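Local coordinates for DUF6844 domain-containing protein (Francisella tularensis subsp. tularensis, PDB 4QVR) that is of unknown function, carries a signal sequence that suggests export from the cytoplasm, and belongs to the DUF6844 family, at residues Y153-S158 and S240-G244. Residues are numbered along the deposited sequence; the frame is centred on the assembly and turned at random.
Sequences YISFIS and SLTTG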
# COMPACT_ATOMS: atom_id res chain seq x y z
N TYR A 153 -5.33 2.55 8.30
CA TYR A 153 -6.39 3.33 7.68
C TYR A 153 -7.75 2.68 8.00
O TYR A 153 -8.66 3.35 8.44
CB TYR A 153 -6.20 3.46 6.17
CG TYR A 153 -7.43 3.99 5.48
CD1 TYR A 153 -7.78 5.33 5.56
CD2 TYR A 153 -8.26 3.16 4.75
CE1 TYR A 153 -8.94 5.82 4.95
CE2 TYR A 153 -9.41 3.64 4.15
CZ TYR A 153 -9.75 4.97 4.26
OH TYR A 153 -10.90 5.42 3.64
N ILE A 154 -7.87 1.37 7.81
CA ILE A 154 -9.13 0.69 8.11
C ILE A 154 -9.52 0.83 9.58
O ILE A 154 -10.67 1.11 9.91
CB ILE A 154 -9.05 -0.80 7.70
CG1 ILE A 154 -8.98 -0.87 6.16
CG2 ILE A 154 -10.28 -1.56 8.19
CD1 ILE A 154 -8.64 -2.24 5.63
N SER A 155 -8.54 0.67 10.45
CA SER A 155 -8.74 0.79 11.88
C SER A 155 -9.24 2.19 12.24
O SER A 155 -10.12 2.37 13.07
CB SER A 155 -7.40 0.51 12.59
OG SER A 155 -7.55 0.51 14.00
N PHE A 156 -8.67 3.19 11.59
CA PHE A 156 -9.04 4.57 11.78
C PHE A 156 -10.48 4.78 11.28
O PHE A 156 -11.28 5.41 11.94
CB PHE A 156 -8.05 5.45 11.02
CG PHE A 156 -8.30 6.90 11.19
CD1 PHE A 156 -9.30 7.53 10.45
CD2 PHE A 156 -7.54 7.64 12.08
CE1 PHE A 156 -9.56 8.87 10.62
CE2 PHE A 156 -7.78 8.99 12.24
CZ PHE A 156 -8.80 9.61 11.52
N ILE A 157 -10.81 4.25 10.11
CA ILE A 157 -12.17 4.32 9.62
C ILE A 157 -13.16 3.65 10.59
O ILE A 157 -14.23 4.20 10.86
CB ILE A 157 -12.30 3.69 8.22
CG1 ILE A 157 -11.62 4.57 7.20
CG2 ILE A 157 -13.77 3.52 7.83
CD1 ILE A 157 -12.15 5.99 7.18
N SER A 158 -12.80 2.49 11.13
CA SER A 158 -13.71 1.76 12.04
C SER A 158 -14.07 2.52 13.32
O SER A 158 -15.14 2.33 13.88
CB SER A 158 -13.15 0.39 12.43
OG SER A 158 -12.02 0.53 13.28
N SER A 240 -18.71 -0.67 9.68
CA SER A 240 -17.44 0.06 9.72
C SER A 240 -16.34 -0.55 8.88
O SER A 240 -15.68 0.13 8.12
CB SER A 240 -16.91 0.11 11.15
OG SER A 240 -17.61 1.08 11.89
N LEU A 241 -16.13 -1.85 9.07
CA LEU A 241 -15.09 -2.58 8.38
C LEU A 241 -15.32 -2.70 6.89
O LEU A 241 -14.38 -2.62 6.11
CB LEU A 241 -14.94 -3.97 8.98
CG LEU A 241 -14.34 -3.96 10.39
CD1 LEU A 241 -14.39 -5.34 11.05
CD2 LEU A 241 -12.91 -3.43 10.30
N THR A 242 -16.58 -2.92 6.52
CA THR A 242 -16.95 -3.02 5.11
C THR A 242 -16.66 -1.69 4.42
O THR A 242 -16.25 -1.67 3.29
CB THR A 242 -18.44 -3.37 4.94
OG1 THR A 242 -18.67 -4.68 5.45
CG2 THR A 242 -18.83 -3.39 3.48
N THR A 243 -16.88 -0.59 5.10
CA THR A 243 -16.64 0.70 4.52
C THR A 243 -15.13 0.87 4.34
O THR A 243 -14.67 1.26 3.28
CB THR A 243 -17.26 1.81 5.37
OG1 THR A 243 -18.69 1.64 5.35
CG2 THR A 243 -16.90 3.19 4.82
N GLY A 244 -14.37 0.50 5.39
CA GLY A 244 -12.93 0.54 5.37
C GLY A 244 -12.27 -0.30 4.29
O GLY A 244 -11.35 0.18 3.62
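Ile-154 and Ile-157 straddle the backbone of Gly-244, and this is where helix 134-159 lies against helix 224-246. The two segments run in opposite senses but well inclined, their N-to-C directions 138° apart, with their local axes 8.4 Å apart. Small residues sit at both points of closest backbone approach: Gly-244 faces Ile-154, and Ser-158 faces Ser-240, each pair 4.7 Å apart between CA atoms.

The two branches of Ile-154 divide the work. With chi1 at -68°, CG1 stands beside its own backbone N and lies 3.6 Å from Gly-244 O, while CG2, anti to that N, meets CD2 of Leu-241 at 3.9 Å. Those two side chains cross at about a right angle. Leu-241 starts off to the flank of the interface, and its end swings back to make this touch; it also packs on Ser-381 and Ser-385 of helix 374-385. Ile-157 points toward the other helix and puts CG2 over the backbone, 3.9 Å from both Ser-240 O and Gly-244 N, the two ends of one helical hydrogen bond. Its other branch, CG1, lies over a face of the Tyr-153 ring, offset toward the rim. The ring in turn brings its CE2 edge near Gly-244 O, and its hydroxyl hydrogen-bonds Asn-247, just beyond the end of helix 224-246.

At the other end, the CB atoms of Ser-158 and Ser-240 meet at 4.0 Å. Ser-158 OG turns back to its own helix and hydrogen-bonds Ser-155 O at 2.7 Å, with a weak second bond to Ile-400 N; Ser-240 OG bonds weakly to Met-236 O.

The joint rests mainly on isoleucine and leucine branches packed together and against the backbone at Gly-244, where no side chain intervenes.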